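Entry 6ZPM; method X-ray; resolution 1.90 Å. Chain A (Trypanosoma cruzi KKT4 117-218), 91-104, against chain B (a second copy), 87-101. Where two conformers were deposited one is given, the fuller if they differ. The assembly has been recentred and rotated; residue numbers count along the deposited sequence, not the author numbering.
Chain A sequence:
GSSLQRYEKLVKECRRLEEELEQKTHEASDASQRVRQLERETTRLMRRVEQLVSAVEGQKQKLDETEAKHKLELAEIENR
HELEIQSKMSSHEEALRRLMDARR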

# COMPACT_ATOMS: atom_id res chain seq x y z
N SER A 91 4.03 8.98 -56.27
CA SER A 91 4.38 7.96 -57.25
C SER A 91 3.27 7.79 -58.28
O SER A 91 3.54 7.57 -59.46
CB SER A 91 4.69 6.63 -56.56
OG SER A 91 3.57 6.15 -55.84
N HIS A 92 2.01 7.90 -57.84
CA HIS A 92 0.90 7.80 -58.78
C HIS A 92 0.85 8.99 -59.73
O HIS A 92 0.46 8.84 -60.89
CB HIS A 92 -0.42 7.66 -58.01
CG HIS A 92 -0.53 6.39 -57.22
ND1 HIS A 92 -1.52 6.17 -56.29
CD2 HIS A 92 0.23 5.26 -57.23
CE1 HIS A 92 -1.37 4.97 -55.75
NE2 HIS A 92 -0.31 4.40 -56.31
N GLU A 93 1.26 10.18 -59.26
CA GLU A 93 1.32 11.35 -60.14
C GLU A 93 2.44 11.23 -61.16
O GLU A 93 2.27 11.63 -62.32
CB GLU A 93 1.53 12.62 -59.32
CG GLU A 93 0.47 12.88 -58.27
CD GLU A 93 -0.72 13.65 -58.79
OE1 GLU A 93 -0.94 13.69 -60.02
OE2 GLU A 93 -1.44 14.23 -57.95
N GLU A 94 3.60 10.71 -60.75
CA GLU A 94 4.66 10.45 -61.72
C GLU A 94 4.20 9.45 -62.77
O GLU A 94 4.39 9.65 -63.97
CB GLU A 94 5.92 9.96 -61.01
CG GLU A 94 7.03 10.99 -60.94
CD GLU A 94 7.45 11.50 -62.31
OE1 GLU A 94 8.23 10.81 -63.01
OE2 GLU A 94 6.99 12.60 -62.71
N ALA A 95 3.59 8.34 -62.32
CA ALA A 95 3.09 7.33 -63.25
C ALA A 95 2.11 7.95 -64.25
O ALA A 95 2.17 7.67 -65.45
CB ALA A 95 2.42 6.19 -62.49
N LEU A 96 1.20 8.79 -63.75
CA LEU A 96 0.27 9.51 -64.62
C LEU A 96 1.01 10.35 -65.65
O LEU A 96 0.68 10.32 -66.84
CB LEU A 96 -0.63 10.41 -63.78
CG LEU A 96 -2.04 9.95 -63.45
CD1 LEU A 96 -2.77 11.08 -62.73
CD2 LEU A 96 -2.76 9.55 -64.72
N ARG A 97 1.99 11.14 -65.21
CA ARG A 97 2.69 12.04 -66.11
C ARG A 97 3.43 11.27 -67.20
O ARG A 97 3.43 11.68 -68.37
CB ARG A 97 3.65 12.93 -65.31
CG ARG A 97 4.44 13.90 -66.16
CD ARG A 97 5.60 14.53 -65.41
NE ARG A 97 6.65 13.57 -65.08
CZ ARG A 97 7.59 13.18 -65.93
NH1 ARG A 97 7.63 13.64 -67.17
NH2 ARG A 97 8.51 12.30 -65.53
N ARG A 98 4.06 10.16 -66.84
CA ARG A 98 4.81 9.39 -67.82
C ARG A 98 3.88 8.69 -68.81
O ARG A 98 4.16 8.64 -70.01
CB ARG A 98 5.71 8.37 -67.12
CG ARG A 98 6.73 9.01 -66.19
CD ARG A 98 7.77 8.00 -65.74
NE ARG A 98 8.75 8.58 -64.83
CZ ARG A 98 9.78 9.32 -65.22
NH1 ARG A 98 9.98 9.57 -66.50
NH2 ARG A 98 10.62 9.82 -64.32
N LEU A 99 2.77 8.13 -68.32
CA LEU A 99 1.86 7.42 -69.21
C LEU A 99 1.15 8.37 -70.15
O LEU A 99 0.93 8.05 -71.33
CB LEU A 99 0.85 6.60 -68.39
CG LEU A 99 1.42 5.36 -67.71
CD1 LEU A 99 0.38 4.70 -66.81
CD2 LEU A 99 1.94 4.36 -68.75
N MET A 100 0.80 9.57 -69.68
CA MET A 100 0.24 10.56 -70.59
C MET A 100 1.27 11.02 -71.62
O MET A 100 0.91 11.29 -72.77
CB MET A 100 -0.33 11.74 -69.80
CG MET A 100 -1.54 11.36 -68.91
SD MET A 100 -2.95 10.67 -69.82
CE MET A 100 -2.81 8.92 -69.46
N ASP A 101 2.55 11.08 -71.23
CA ASP A 101 3.62 11.35 -72.20
C ASP A 101 3.73 10.25 -73.24
O ASP A 101 3.99 10.52 -74.42
CB ASP A 101 4.96 11.49 -71.48
CG ASP A 101 5.25 12.90 -71.04
OD1 ASP A 101 4.47 13.81 -71.38
OD2 ASP A 101 6.26 13.10 -70.33
N ALA A 102 3.59 8.99 -72.82
CA ALA A 102 3.77 7.87 -73.74
C ALA A 102 2.69 7.85 -74.80
O ALA A 102 2.97 7.57 -75.97
CB ALA A 102 3.79 6.56 -72.95
N ARG A 103 1.45 8.13 -74.42
CA ARG A 103 0.35 8.07 -75.38
C ARG A 103 0.24 9.32 -76.24
O ARG A 103 -0.68 9.40 -77.06
CB ARG A 103 -0.97 7.80 -74.64
CG ARG A 103 -1.35 8.87 -73.64
CD ARG A 103 -2.77 8.66 -73.12
NE ARG A 103 -3.78 8.73 -74.18
CZ ARG A 103 -4.22 9.86 -74.73
NH1 ARG A 103 -3.74 11.03 -74.33
NH2 ARG A 103 -5.14 9.82 -75.69
N ARG A 104 1.16 10.26 -76.09
CA ARG A 104 1.10 11.55 -76.78
C ARG A 104 1.20 11.41 -78.30
O ARG A 104 2.14 10.81 -78.81
CB ARG A 104 2.21 12.48 -76.27
CG ARG A 104 1.73 13.88 -75.91
CD ARG A 104 2.77 14.67 -75.10
NE ARG A 104 2.54 14.59 -73.65
CZ ARG A 104 1.51 15.18 -73.04
NH1 ARG A 104 0.63 15.87 -73.74
NH2 ARG A 104 1.37 15.06 -71.72
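Chain B, residues 87-101: SKMSSHEEALRRLMD

Chain B runs as a helix from B:Ser87 to B:Met100, continuing one that begins earlier in the chain. It lies beside helix 91-102 of chain A in the same direction, with an angle of 7° between the axes. The closest approach of the axes is 11.4 Å. The register is nearly even: CA of B:His92 is 6.8 Å from CA of A:His92, and CA of B:Leu96 is 7.7 Å from CA of A:Leu96. No direct hydrogen bond joins the two stretches.

B:Lys88 sends its CA-to-CB bond toward chain A, but its end leads away. The backbone O of B:Lys88 lies 3.8 Å from CE1 of A:His92. B:Met89 CA lies 4.2 Å from A:His92 CE1.

The CA-to-CB bond of B:His92 points toward chain A, with chi1 t; A:His92 has chi1 m in the conformer given. The rings form an offset stack, with planes at 21°, and B:His92 ND1 is 3.2 Å from A:His92 CG. B:His92 CB also sits over the face of the A:His92 ring in a CH-pi contact. At the edge of the B:His92 ring, B:His92 CE1 is 4.2 Å from A:Ala95 CB.

B:Glu94 is out of reach of the chain A stretch and forms salt bridges with B:Arg97 and B:Arg98 of its own helix.

B:Leu96 starts sideways, but its end comes nearer, and B:Leu96 CG lies 3.7 Å from A:Leu99 CD1. The CA-to-CB bond of B:Leu99 points toward chain A. B:Leu99 CD1 is 3.6 Å from A:Leu96 CD2, and B:Leu99 CB is 3.9 Å from A:Met100 CE. B:Leu96 thus meets A:Leu99, and B:Leu99 meets A:Leu96. One water O accepts from A:Arg103 NE at 2.8 Å and donates to B:Leu99 O at 3.0 Å.

B:Met100 brings SD to 4.1 Å from A:Leu99 CB and 4.0 Å from A:Met100 CE. B:Asp101, with positive phi, makes no contact with the chain A stretch.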

# COMPACT_ATOMS: atom_id res chain seq x y z
N SER B 87 -6.72 1.14 -50.52
CA SER B 87 -7.76 1.84 -51.26
C SER B 87 -7.17 2.78 -52.30
O SER B 87 -7.66 2.85 -53.43
CB SER B 87 -8.66 2.61 -50.29
OG SER B 87 -9.52 1.73 -49.58
N LYS B 88 -6.13 3.53 -51.93
CA LYS B 88 -5.45 4.40 -52.89
C LYS B 88 -4.90 3.60 -54.06
O LYS B 88 -5.03 4.01 -55.22
CB LYS B 88 -4.33 5.17 -52.20
CG LYS B 88 -4.82 6.21 -51.22
CD LYS B 88 -4.64 7.61 -51.77
CE LYS B 88 -4.93 8.64 -50.70
NZ LYS B 88 -6.36 8.66 -50.30
N MET B 89 -4.27 2.46 -53.78
CA MET B 89 -3.73 1.63 -54.84
C MET B 89 -4.82 1.11 -55.76
O MET B 89 -4.68 1.13 -56.99
CB MET B 89 -2.92 0.48 -54.24
CG MET B 89 -1.74 0.94 -53.41
SD MET B 89 -0.63 -0.40 -52.93
CE MET B 89 -1.34 -0.93 -51.38
N SER B 90 -5.94 0.65 -55.18
CA SER B 90 -7.08 0.21 -55.99
C SER B 90 -7.58 1.32 -56.90
O SER B 90 -7.81 1.10 -58.10
CB SER B 90 -8.20 -0.28 -55.07
OG SER B 90 -7.87 -1.52 -54.48
N SER B 91 -7.76 2.52 -56.35
CA SER B 91 -8.24 3.65 -57.15
C SER B 91 -7.25 3.99 -58.26
O SER B 91 -7.66 4.29 -59.39
CB SER B 91 -8.47 4.87 -56.25
OG SER B 91 -9.64 4.72 -55.47
N HIS B 92 -5.95 3.96 -57.95
CA HIS B 92 -4.94 4.25 -58.95
C HIS B 92 -5.00 3.26 -60.10
O HIS B 92 -4.88 3.64 -61.27
CB HIS B 92 -3.55 4.25 -58.29
CG HIS B 92 -2.42 3.90 -59.21
ND1 HIS B 92 -1.65 4.85 -59.84
CD2 HIS B 92 -1.91 2.70 -59.56
CE1 HIS B 92 -0.72 4.25 -60.56
NE2 HIS B 92 -0.86 2.95 -60.42
N GLU B 93 -5.21 1.98 -59.79
CA GLU B 93 -5.31 0.96 -60.84
C GLU B 93 -6.53 1.18 -61.72
O GLU B 93 -6.44 1.05 -62.95
CB GLU B 93 -5.35 -0.43 -60.20
CG GLU B 93 -5.09 -1.58 -61.15
CD GLU B 93 -5.21 -2.92 -60.47
OE1 GLU B 93 -5.52 -3.92 -61.15
OE2 GLU B 93 -4.99 -2.97 -59.24
N GLU B 94 -7.67 1.51 -61.13
CA GLU B 94 -8.85 1.82 -61.93
C GLU B 94 -8.62 3.06 -62.78
O GLU B 94 -9.02 3.10 -63.95
CB GLU B 94 -10.07 1.99 -61.03
CG GLU B 94 -11.13 2.96 -61.54
CD GLU B 94 -12.13 2.32 -62.50
OE1 GLU B 94 -11.97 1.12 -62.82
OE2 GLU B 94 -13.08 3.02 -62.92
N ALA B 95 -7.96 4.08 -62.22
CA ALA B 95 -7.65 5.28 -63.00
C ALA B 95 -6.79 4.94 -64.21
O ALA B 95 -7.09 5.36 -65.34
CB ALA B 95 -6.96 6.31 -62.12
N LEU B 96 -5.72 4.17 -64.00
CA LEU B 96 -4.84 3.80 -65.10
C LEU B 96 -5.58 2.96 -66.14
O LEU B 96 -5.35 3.12 -67.35
CB LEU B 96 -3.62 3.03 -64.58
CG LEU B 96 -2.32 3.81 -64.41
CD1 LEU B 96 -2.55 5.14 -63.70
CD2 LEU B 96 -1.29 2.97 -63.67
N ARG B 97 -6.47 2.08 -65.69
CA ARG B 97 -7.23 1.24 -66.61
C ARG B 97 -8.19 2.07 -67.45
O ARG B 97 -8.41 1.76 -68.63
CB ARG B 97 -7.98 0.17 -65.82
CG ARG B 97 -8.77 -0.80 -66.68
CD ARG B 97 -9.72 -1.64 -65.83
NE ARG B 97 -9.12 -2.07 -64.57
CZ ARG B 97 -9.55 -1.69 -63.37
NH1 ARG B 97 -10.59 -0.87 -63.27
NH2 ARG B 97 -8.95 -2.13 -62.27
N ARG B 98 -8.77 3.12 -66.88
CA ARG B 98 -9.69 3.94 -67.65
C ARG B 98 -8.95 4.92 -68.56
O ARG B 98 -9.49 5.29 -69.61
CB ARG B 98 -10.62 4.70 -66.71
CG ARG B 98 -11.71 3.83 -66.13
CD ARG B 98 -13.04 4.52 -66.23
NE ARG B 98 -14.15 3.67 -65.79
CZ ARG B 98 -15.05 3.14 -66.61
NH1 ARG B 98 -14.99 3.36 -67.91
NH2 ARG B 98 -16.03 2.39 -66.11
N LEU B 99 -7.74 5.33 -68.19
CA LEU B 99 -7.00 6.27 -69.04
C LEU B 99 -6.26 5.56 -70.16
O LEU B 99 -6.10 6.13 -71.25
CB LEU B 99 -6.03 7.08 -68.18
CG LEU B 99 -6.70 8.16 -67.33
CD1 LEU B 99 -5.90 8.46 -66.07
CD2 LEU B 99 -6.91 9.43 -68.15
N MET B 100 -5.82 4.33 -69.93
CA MET B 100 -4.99 3.59 -70.91
C MET B 100 -5.85 2.60 -71.68
O MET B 100 -5.45 2.16 -72.73
CB MET B 100 -3.86 2.83 -70.21
CG MET B 100 -2.97 3.76 -69.45
SD MET B 100 -2.39 5.11 -70.46
CE MET B 100 -1.61 4.19 -71.78
N ASP B 101 -6.98 2.28 -71.08
CA ASP B 101 -8.02 1.39 -71.65
C ASP B 101 -7.45 -0.02 -71.75
O ASP B 101 -7.70 -0.78 -70.82
CB ASP B 101 -8.65 2.07 -72.86
CG ASP B 101 -10.00 1.50 -73.15
OD1 ASP B 101 -10.47 0.76 -72.29
OD2 ASP B 101 -10.52 1.79 -74.25
O HOH W 1 -5.36 6.43 -74.10